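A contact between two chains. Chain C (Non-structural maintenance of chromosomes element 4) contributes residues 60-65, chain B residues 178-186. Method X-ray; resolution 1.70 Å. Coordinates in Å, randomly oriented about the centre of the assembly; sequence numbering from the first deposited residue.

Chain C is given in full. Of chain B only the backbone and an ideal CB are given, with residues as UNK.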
ATOM      1  N   ASN C  60      -0.825  -5.155 -15.652  1.00 19.50           N
ATOM      2  CA  ASN C  60      -1.904  -5.918 -16.244  1.00 21.26           C
ATOM      3  C   ASN C  60      -1.468  -7.317 -16.634  1.00 21.33           C
ATOM      4  O   ASN C  60      -2.320  -8.133 -17.009  1.00 25.84           O
ATOM      5  CB  ASN C  60      -2.464  -5.138 -17.434  1.00 23.97           C
ATOM      6  CG  ASN C  60      -3.044  -3.799 -17.003  1.00 29.20           C
ATOM      7  OD1 ASN C  60      -3.513  -3.664 -15.870  1.00 29.41           O
ATOM      8  ND2 ASN C  60      -2.982  -2.800 -17.877  1.00 29.50           N
ATOM      9  N   TYR C  61      -0.173  -7.618 -16.523  1.00 21.68           N
ATOM     10  CA  TYR C  61       0.353  -8.940 -16.825  1.00 20.88           C
ATOM     11  C   TYR C  61       0.686  -9.738 -15.576  1.00 21.05           C
ATOM     12  O   TYR C  61       1.096 -10.897 -15.693  1.00 22.14           O
ATOM     13  CB  TYR C  61       1.604  -8.820 -17.699  1.00 20.20           C
ATOM     14  CG  TYR C  61       1.353  -8.095 -18.995  1.00 14.94           C
ATOM     15  CD1 TYR C  61       1.346  -6.710 -19.049  1.00 18.27           C
ATOM     16  CD2 TYR C  61       1.123  -8.794 -20.165  1.00 18.26           C
ATOM     17  CE1 TYR C  61       1.104  -6.038 -20.237  1.00 18.26           C
ATOM     18  CE2 TYR C  61       0.890  -8.125 -21.361  1.00 17.59           C
ATOM     19  CZ  TYR C  61       0.889  -6.758 -21.390  1.00 17.88           C
ATOM     20  OH  TYR C  61       0.641  -6.099 -22.579  1.00 22.99           O
ATOM     21  N   PHE C  62       0.530  -9.145 -14.396  1.00 19.77           N
ATOM     22  CA  PHE C  62       0.810  -9.797 -13.128  1.00 22.15           C
ATOM     23  C   PHE C  62      -0.487 -10.023 -12.363  1.00 24.05           C
ATOM     24  O   PHE C  62      -1.516  -9.402 -12.644  1.00 24.99           O
ATOM     25  CB  PHE C  62       1.766  -8.959 -12.275  1.00 19.17           C
ATOM     26  CG  PHE C  62       3.211  -9.077 -12.679  1.00 21.39           C
ATOM     27  CD1 PHE C  62       3.660  -8.535 -13.868  1.00 25.42           C
ATOM     28  CD2 PHE C  62       4.122  -9.717 -11.856  1.00 22.63           C
ATOM     29  CE1 PHE C  62       4.992  -8.639 -14.242  1.00 27.34           C
ATOM     30  CE2 PHE C  62       5.453  -9.817 -12.224  1.00 20.47           C
ATOM     31  CZ  PHE C  62       5.887  -9.274 -13.411  1.00 22.45           C
ATOM     32  N   LYS C  63      -0.421 -10.920 -11.387  1.00 16.08           N
ATOM     33  CA  LYS C  63      -1.524 -11.142 -10.458  1.00 17.10           C
ATOM     34  C   LYS C  63      -1.116 -10.670  -9.062  1.00 16.12           C
ATOM     35  O   LYS C  63      -1.224 -11.416  -8.087  1.00 18.59           O
ATOM     36  CB  LYS C  63      -1.926 -12.619 -10.452  1.00 19.58           C
ATOM     37  CG  LYS C  63      -2.213 -13.172 -11.852  1.00 26.25           C
ATOM     38  CD  LYS C  63      -2.861 -14.550 -11.786  1.00 28.66           C
ATOM     39  CE  LYS C  63      -1.979 -15.571 -11.090  1.00 31.70           C
ATOM     40  NZ  LYS C  63      -2.706 -16.869 -10.836  1.00 39.00           N
ATOM     41  N   ARG C  64      -0.644  -9.435  -8.958  1.00 14.93           N
ATOM     42  CA  ARG C  64      -0.207  -8.909  -7.667  1.00 15.79           C
ATOM     43  C   ARG C  64      -1.392  -8.468  -6.817  1.00 16.54           C
ATOM     44  O   ARG C  64      -2.381  -7.939  -7.331  1.00 16.44           O
ATOM     45  CB  ARG C  64       0.738  -7.734  -7.874  1.00 18.76           C
ATOM     46  CG  ARG C  64       1.950  -8.106  -8.678  1.00 24.59           C
ATOM     47  CD  ARG C  64       3.159  -7.424  -8.132  1.00 34.45           C
ATOM     48  NE  ARG C  64       3.109  -5.976  -8.239  1.00 30.04           N
ATOM     49  CZ  ARG C  64       4.014  -5.181  -7.675  1.00 39.24           C
ATOM     50  NH1 ARG C  64       5.006  -5.713  -6.956  1.00 40.83           N
ATOM     51  NH2 ARG C  64       3.927  -3.868  -7.815  1.00 34.07           N
ATOM     52  N   THR C  65      -1.280  -8.683  -5.502  1.00 15.75           N
ATOM     53  CA  THR C  65      -2.277  -8.184  -4.562  1.00 13.84           C
ATOM     54  C   THR C  65      -1.836  -6.857  -3.973  1.00 13.94           C
ATOM     55  O   THR C  65      -0.636  -6.642  -3.743  1.00 15.38           O
ATOM     56  CB  THR C  65      -2.515  -9.171  -3.420  1.00 14.71           C
ATOM     57  OG1 THR C  65      -1.272  -9.447  -2.764  1.00 16.22           O
ATOM     58  CG2 THR C  65      -3.090 -10.471  -3.959  1.00 13.82           C
TER
ATOM     59  N   UNK B 178       6.983 -16.887 -11.388  1.00 18.01           N
ATOM     60  CA  UNK B 178       6.212 -17.944 -12.033  1.00 18.31           C
ATOM     61  C   UNK B 178       4.787 -18.025 -11.516  1.00 20.28           C
ATOM     62  O   UNK B 178       3.920 -18.540 -12.231  1.00 20.75           O
ATOM     63  CB  UNK B 178       6.906 -19.293 -11.834  1.00 18.31           C
ATOM     64  N   UNK B 179       4.520 -17.524 -10.301  1.00 18.97           N
ATOM     65  CA  UNK B 179       3.165 -17.536  -9.759  1.00 19.79           C
ATOM     66  C   UNK B 179       2.388 -16.262 -10.064  1.00 19.78           C
ATOM     67  O   UNK B 179       1.162 -16.317 -10.215  1.00 24.09           O
ATOM     68  CB  UNK B 179       3.217 -17.750  -8.245  1.00 19.79           C
ATOM     69  N   UNK B 180       3.058 -15.118 -10.179  1.00 17.04           N
ATOM     70  CA  UNK B 180       2.343 -13.876 -10.427  1.00 17.56           C
ATOM     71  C   UNK B 180       2.202 -13.555 -11.907  1.00 20.47           C
ATOM     72  O   UNK B 180       1.256 -12.854 -12.285  1.00 19.52           O
ATOM     73  CB  UNK B 180       3.054 -12.721  -9.720  1.00 17.56           C
ATOM     74  N   UNK B 181       3.094 -14.054 -12.758  1.00 17.74           N
ATOM     75  CA  UNK B 181       2.945 -13.857 -14.203  1.00 17.49           C
ATOM     76  C   UNK B 181       3.236 -15.197 -14.879  1.00 19.39           C
ATOM     77  O   UNK B 181       3.178 -16.263 -14.258  1.00 19.29           O
ATOM     78  CB  UNK B 181       3.874 -12.758 -14.722  1.00 17.49           C
ATOM     79  N   UNK B 182       3.499 -15.171 -16.183  1.00 17.78           N
ATOM     80  CA  UNK B 182       3.757 -16.397 -16.919  1.00 20.04           C
ATOM     81  C   UNK B 182       4.640 -16.057 -18.106  1.00 17.71           C
ATOM     82  O   UNK B 182       4.749 -14.902 -18.511  1.00 16.33           O
ATOM     83  CB  UNK B 182       2.456 -17.065 -17.369  1.00 20.04           C
ATOM     84  N   UNK B 183       5.254 -17.086 -18.685  1.00 19.67           N
ATOM     85  CA  UNK B 183       6.044 -16.844 -19.887  1.00 18.41           C
ATOM     86  C   UNK B 183       5.192 -16.251 -21.004  1.00 17.54           C
ATOM     87  O   UNK B 183       5.632 -15.330 -21.701  1.00 18.21           O
ATOM     88  CB  UNK B 183       6.698 -18.143 -20.361  1.00 18.41           C
ATOM     89  N   UNK B 184       3.960 -16.751 -21.185  1.00 19.80           N
ATOM     90  CA  UNK B 184       3.128 -16.244 -22.275  1.00 17.82           C
ATOM     91  C   UNK B 184       2.714 -14.802 -22.022  1.00 17.20           C
ATOM     92  O   UNK B 184       2.699 -13.984 -22.947  1.00 15.91           O
ATOM     93  CB  UNK B 184       1.888 -17.122 -22.454  1.00 17.82           C
ATOM     94  N   UNK B 185       2.387 -14.462 -20.769  1.00 17.83           N
ATOM     95  CA  UNK B 185       2.067 -13.073 -20.459  1.00 17.79           C
ATOM     96  C   UNK B 185       3.254 -12.153 -20.727  1.00 14.95           C
ATOM     97  O   UNK B 185       3.081 -11.057 -21.266  1.00 17.19           O
ATOM     98  CB  UNK B 185       1.625 -12.945 -19.000  1.00 17.79           C
ATOM     99  N   UNK B 186       4.468 -12.573 -20.351  1.00 16.41           N
ATOM    100  CA  UNK B 186       5.634 -11.728 -20.601  1.00 16.78           C
ATOM    101  C   UNK B 186       5.888 -11.605 -22.106  1.00 16.44           C
ATOM    102  O   UNK B 186       6.222 -10.526 -22.612  1.00 17.15           O
ATOM    103  CB  UNK B 186       6.868 -12.294 -19.896  1.00 16.78           C
TER

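Chain B leaves one helix, turns, and enters another, and the irregular stretch of chain C lies across that turn. Position 178, still helical, has nothing of chain C within 5.5 Å of its ideal CB; almost any helix-tolerant residue would do, and it is F178(B).

At position 179 CB points sideways, with nothing of chain C within 5.5 Å, so many helix-compatible residues, polar or long, would suit; its carbonyl is less free. The end of the deposited K179(B) leads away; water 1 lies 2.7 Å from K179(B) O and accepts from K63(C) NZ (2.9 Å).

At 180 the backbone already does much. Its O lies 2.7 Å from K63(C) N, a hydrogen bond open to any residue, and 3.2 Å from F62(C) CA in a CA-H...O contact. The ideal CB sits 3.8 Å from F62(C) CD2, 4.3 Å from K63(C) N and 4.9 Å from R64(C) CG, so a side chain of some length can run along chain C. Leucine, methionine or glutamine could follow that path; the aliphatic part of R64(C) offers packing, and the backbone N of T65(C) is a donor that a long acceptor could reach through a water. The residue is E180(B), chi1 m and chi2 t. Its OE1 comes to 3.1 Å from R64(C) CG and lies at the edge of the F62(C) ring; water 2 lies 2.7 Å from E180(B) OE2 and accepts from T65(C) N (3.1 Å).

Position 181 leaves helical phi/psi, and its CB points toward chain C, 3.5 Å from Y61(C) O and 4.2 Å from F62(C) CE2. An acceptor beside an aromatic ring asks for a short donor with some carbon: serine could bond, valine could pack, threonine could do both. T181(B), chi1 t, donates from OG1 to Y61(C) O (2.8 Å), while its CB stands 3.9 Å from the F62(C) ring centroid, almost on the ring normal, and CG2 lies over the same face.

Position 182, extended and just before a helix, meets no chain C atom; serine, threonine, aspartate or asparagine would suit an N-cap. S182(B) OG accepts from the backbone N of 185 (3.0 Å).

Positions 183 and 184 are helical and out of reach, so any helix-compatible residue would suit chain C; they are K183(B) and M184(B).

At 185 the CB points toward chain C, 3.9 Å from Y61(C) O, beside the tyrosine. Alanine or a long, flexible chain would fit. K185(B) sets its CB 4.3 Å from Y61(C) CB, and its O lies 3.2 Å from Y61(C) CD2.

Position 186 turns its CB away, leaving chain C no vote, and many helix-compatible residues would serve; it is V186(B).

Chain B 178-186: FKETSKMKV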
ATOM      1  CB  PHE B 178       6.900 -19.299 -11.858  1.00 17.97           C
ATOM      2  CG  PHE B 178       8.054 -19.501 -12.793  1.00 20.90           C
ATOM      3  CD1 PHE B 178       7.829 -19.688 -14.149  1.00 25.71           C
ATOM      4  CD2 PHE B 178       9.354 -19.488 -12.322  1.00 23.37           C
ATOM      5  CE1 PHE B 178       8.889 -19.867 -15.025  1.00 26.83           C
ATOM      6  CE2 PHE B 178      10.412 -19.667 -13.186  1.00 27.79           C
ATOM      7  CZ  PHE B 178      10.181 -19.855 -14.541  1.00 26.84           C
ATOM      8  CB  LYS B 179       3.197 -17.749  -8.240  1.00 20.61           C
ATOM      9  CG  LYS B 179       3.769 -19.080  -7.819  1.00 25.07           C
ATOM     10  CD  LYS B 179       2.957 -20.231  -8.345  1.00 26.56           C
ATOM     11  CE  LYS B 179       3.562 -21.564  -7.919  1.00 30.34           C
ATOM     12  NZ  LYS B 179       2.727 -22.710  -8.391  1.00 35.43           N
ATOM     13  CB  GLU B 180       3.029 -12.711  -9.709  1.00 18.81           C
ATOM     14  CG  GLU B 180       2.849 -12.760  -8.181  1.00 18.70           C
ATOM     15  CD  GLU B 180       3.326 -11.505  -7.477  1.00 18.45           C
ATOM     16  OE1 GLU B 180       3.802 -10.558  -8.150  1.00 17.50           O
ATOM     17  OE2 GLU B 180       3.204 -11.458  -6.237  1.00 21.19           O
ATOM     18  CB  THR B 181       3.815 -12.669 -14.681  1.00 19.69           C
ATOM     19  OG1 THR B 181       3.457 -12.306 -16.024  1.00 18.84           O
ATOM     20  CG2 THR B 181       5.317 -12.976 -14.619  1.00 19.47           C
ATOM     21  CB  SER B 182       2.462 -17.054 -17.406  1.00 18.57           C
ATOM     22  OG  SER B 182       1.909 -16.337 -18.507  1.00 20.41           O
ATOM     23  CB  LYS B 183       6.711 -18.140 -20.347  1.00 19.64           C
ATOM     24  CG  LYS B 183       7.847 -18.609 -19.445  1.00 21.19           C
ATOM     25  CD  LYS B 183       8.415 -19.915 -19.977  1.00 20.50           C
ATOM     26  CE  LYS B 183       9.618 -20.370 -19.178  1.00 22.13           C
ATOM     27  NZ  LYS B 183      10.126 -21.696 -19.693  1.00 25.00           N
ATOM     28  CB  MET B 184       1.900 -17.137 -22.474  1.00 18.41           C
ATOM     29  CG  MET B 184       1.066 -16.778 -23.696  1.00 21.17           C
ATOM     30  SD  MET B 184       2.011 -16.944 -25.229  1.00 24.75           S
ATOM     31  CE  MET B 184       1.993 -18.729 -25.445  1.00 28.71           C
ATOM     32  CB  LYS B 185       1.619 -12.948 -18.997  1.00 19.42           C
ATOM     33  CG  LYS B 185       0.258 -13.545 -18.691  1.00 24.83           C
ATOM     34  CD  LYS B 185      -0.867 -12.708 -19.278  1.00 29.56           C
ATOM     35  CE  LYS B 185      -2.221 -13.138 -18.697  1.00 38.35           C
ATOM     36  NZ  LYS B 185      -3.375 -12.521 -19.410  1.00 37.25           N
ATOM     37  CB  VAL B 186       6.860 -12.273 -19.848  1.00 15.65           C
ATOM     38  CG1 VAL B 186       8.118 -11.520 -20.271  1.00 16.25           C
ATOM     39  CG2 VAL B 186       6.650 -12.135 -18.329  1.00 16.92           C
TER
HETATM   40  O   HOH W   1      -0.451 -18.488  -9.997  1.00 30.06           O
HETATM   41  O   HOH W   2       1.130 -10.465  -4.834  1.00 15.13           O
HETATM   42  O   HOH W   3      -0.808 -12.962 -15.018  1.00 29.48           O
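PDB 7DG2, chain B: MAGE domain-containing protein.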